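Local coordinates for HD domain-containing protein (PDB 2HEK), which binds GDP and zinc and, as an HD-domain protein, may hydrolyse dGTP, although its function has not been established, at residues 163-167 against 180-186. Residues are numbered along the deposited sequence; the frame is centred on the assembly and turned at random.
Sequences MDYLR and FDYDRLI. With GOL (glycerol), chain N.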
loop_
_atom_site.group_PDB
_atom_site.type_symbol
_atom_site.label_atom_id
_atom_site.label_comp_id
_atom_site.label_asym_id
_atom_site.label_seq_id
_atom_site.Cartn_x
_atom_site.Cartn_y
_atom_site.Cartn_z
ATOM N N MET A 163 5.565 -4.212 18.632
ATOM C CA MET A 163 5.635 -3.646 17.318
ATOM C C MET A 163 5.406 -4.739 16.272
ATOM O O MET A 163 4.701 -4.511 15.280
ATOM C CB MET A 163 6.980 -2.964 17.112
ATOM C CG MET A 163 7.056 -1.540 17.651
ATOM S SD MET A 163 8.360 -0.576 16.849
ATOM C CE MET A 163 8.625 0.693 18.081
ATOM N N ASP A 164 5.963 -5.913 16.494
ATOM C CA ASP A 164 5.749 -6.941 15.488
ATOM C C ASP A 164 4.345 -7.497 15.554
ATOM O O ASP A 164 3.682 -7.619 14.520
ATOM C CB ASP A 164 6.720 -8.119 15.556
ATOM C CG ASP A 164 6.465 -9.097 14.410
ATOM O OD1 ASP A 164 5.811 -10.140 14.644
ATOM O OD2 ASP A 164 6.933 -8.827 13.295
ATOM N N TYR A 165 3.837 -7.887 16.747
ATOM C CA TYR A 165 2.530 -8.534 16.698
ATOM C C TYR A 165 1.402 -7.586 16.310
ATOM O O TYR A 165 0.458 -8.022 15.652
ATOM C CB TYR A 165 2.242 -9.379 17.953
ATOM C CG TYR A 165 1.942 -8.711 19.272
ATOM C CD1 TYR A 165 0.896 -7.816 19.406
ATOM C CD2 TYR A 165 2.752 -8.984 20.379
ATOM C CE1 TYR A 165 0.656 -7.209 20.643
ATOM C CE2 TYR A 165 2.528 -8.373 21.622
ATOM C CZ TYR A 165 1.473 -7.481 21.748
ATOM O OH TYR A 165 1.230 -6.872 22.958
ATOM N N LEU A 166 1.469 -6.306 16.685
ATOM C CA LEU A 166 0.381 -5.399 16.303
ATOM C C LEU A 166 0.288 -5.325 14.794
ATOM O O LEU A 166 -0.796 -5.452 14.226
ATOM C CB LEU A 166 0.549 -3.984 16.883
ATOM C CG LEU A 166 0.336 -3.861 18.402
ATOM C CD1 LEU A 166 0.767 -2.428 18.819
ATOM C CD2 LEU A 166 -1.154 -4.170 18.787
ATOM N N ARG A 167 1.433 -5.122 14.144
ATOM C CA ARG A 167 1.505 -5.076 12.656
ATOM C C ARG A 167 1.149 -6.410 11.993
ATOM O O ARG A 167 0.420 -6.460 10.983
ATOM C CB ARG A 167 2.893 -4.560 12.194
ATOM C CG ARG A 167 3.142 -4.495 10.634
ATOM C CD ARG A 167 4.568 -3.782 10.135
ATOM N NE ARG A 167 4.455 -3.552 8.705
ATOM C CZ ARG A 167 5.278 -2.778 8.038
ATOM N NH1 ARG A 167 6.263 -2.152 8.684
ATOM N NH2 ARG A 167 5.105 -2.606 6.744
ATOM N N PHE A 180 0.145 0.773 10.620
ATOM C CA PHE A 180 1.001 -0.105 11.393
ATOM C C PHE A 180 2.519 -0.209 11.003
ATOM O O PHE A 180 3.205 -1.211 11.352
ATOM C CB PHE A 180 0.334 -1.484 11.421
ATOM C CG PHE A 180 -1.070 -1.483 12.042
ATOM C CD1 PHE A 180 -2.218 -1.205 11.279
ATOM C CD2 PHE A 180 -1.228 -1.754 13.390
ATOM C CE1 PHE A 180 -3.522 -1.252 11.867
ATOM C CE2 PHE A 180 -2.525 -1.785 13.972
ATOM C CZ PHE A 180 -3.663 -1.531 13.220
ATOM N N ASP A 181 3.054 0.820 10.343
ATOM C CA ASP A 181 4.427 0.804 9.902
ATOM C C ASP A 181 5.196 1.713 10.858
ATOM O O ASP A 181 5.067 2.955 10.807
ATOM C CB ASP A 181 4.544 1.270 8.431
ATOM C CG ASP A 181 6.012 1.400 7.930
ATOM O OD1 ASP A 181 6.974 1.514 8.737
ATOM O OD2 ASP A 181 6.192 1.412 6.689
ATOM N N TYR A 182 5.991 1.083 11.733
ATOM C CA TYR A 182 6.661 1.814 12.804
ATOM C C TYR A 182 8.135 2.187 12.497
ATOM O O TYR A 182 8.890 2.465 13.380
ATOM C CB TYR A 182 6.466 1.092 14.152
ATOM C CG TYR A 182 5.021 0.625 14.485
ATOM C CD1 TYR A 182 4.778 -0.710 14.826
ATOM C CD2 TYR A 182 3.917 1.492 14.411
ATOM C CE1 TYR A 182 3.489 -1.174 15.102
ATOM C CE2 TYR A 182 2.607 1.024 14.682
ATOM C CZ TYR A 182 2.422 -0.313 15.038
ATOM O OH TYR A 182 1.174 -0.831 15.357
ATOM N N ASP A 183 8.517 2.250 11.227
ATOM C CA ASP A 183 9.850 2.687 10.814
ATOM C C ASP A 183 10.152 4.097 11.326
ATOM O O ASP A 183 11.212 4.354 11.906
ATOM C CB ASP A 183 9.902 2.679 9.296
ATOM C CG ASP A 183 11.293 2.698 8.767
ATOM O OD1 ASP A 183 11.883 3.820 8.663
ATOM O OD2 ASP A 183 11.781 1.584 8.421
ATOM N N ARG A 184 9.210 5.007 11.121
ATOM C CA ARG A 184 9.291 6.357 11.660
ATOM C C ARG A 184 9.407 6.370 13.181
ATOM O O ARG A 184 10.290 7.039 13.717
ATOM C CB ARG A 184 8.105 7.231 11.175
ATOM C CG ARG A 184 8.113 8.681 11.737
ATOM C CD ARG A 184 9.417 9.449 11.390
ATOM N NE ARG A 184 9.263 10.852 11.738
ATOM C CZ ARG A 184 10.189 11.792 11.564
ATOM N NH1 ARG A 184 11.354 11.492 10.994
ATOM N NH2 ARG A 184 9.924 13.045 11.932
ATOM N N LEU A 185 8.554 5.619 13.878
ATOM C CA LEU A 185 8.611 5.595 15.340
ATOM C C LEU A 185 9.983 5.118 15.788
ATOM O O LEU A 185 10.636 5.776 16.614
ATOM C CB LEU A 185 7.522 4.679 15.942
ATOM C CG LEU A 185 7.483 4.623 17.470
ATOM C CD1 LEU A 185 7.396 6.034 18.195
ATOM C CD2 LEU A 185 6.375 3.689 17.955
ATOM N N ILE A 186 10.431 3.993 15.243
ATOM C CA ILE A 186 11.778 3.474 15.573
ATOM C C ILE A 186 12.851 4.569 15.374
ATOM O O ILE A 186 13.698 4.757 16.244
ATOM C CB ILE A 186 12.110 2.221 14.752
ATOM C CG1 ILE A 186 11.269 1.040 15.274
ATOM C CG2 ILE A 186 13.633 1.887 14.775
ATOM C CD1 ILE A 186 11.296 -0.197 14.416
HETATM C C1 GOL N . 8.462 -1.501 9.043
HETATM O O1 GOL N . 9.451 -2.045 8.175
HETATM C C2 GOL N . 9.073 -1.072 10.379
HETATM O O2 GOL N . 10.234 -1.798 10.535
HETATM C C3 GOL N . 8.199 -1.319 11.606
HETATM O O3 GOL N . 6.837 -1.330 11.259
#
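The Met163 side chain reaches out from helix 160-173 and lies across Tyr182, Leu185 and Ile186. Its CB is 3.9 Å from Tyr182 CD1, and CG sits against the same ring carbon. Extended beyond CG, the chain lodges SD 3.7 Å from Ile186 CG1 and brings CE to Leu185 CD2. The sulfur stands oblique to the Tyr182 ring, 5.2 Å from its centroid, a Met-aromatic contact. Ile61 of helix 51-69 touches both Met163 and Ile186. The Tyr182 ring takes Met163 O at its edge and Phe180 O over one face, while its hydroxyl reaches Leu166 CB and hydrogen-bonds Ser212.

One turn on, Arg167 holds CG anti to its N (chi1 178°) and runs straight past Phe180 O, with CD 3.2 Å away. The guanidinium lies over Asp181 CA, and NH1 makes a long salt bridge, 3.7 Å, to Asp181 OD1. The same oxygen accepts a hydrogen bond from Asp183 N at 3.0 Å, an Asx turn leading into helix 183-187. With an alanine at Asp181, Asp183 N would probably lack its acceptor and the guanidinium turn more freely.

Tyr182 N bonds a glycerol oxygen; Phe180 O is buried without a partner, so apolar packing chiefly joins the zinc-site helix to helix 183-187.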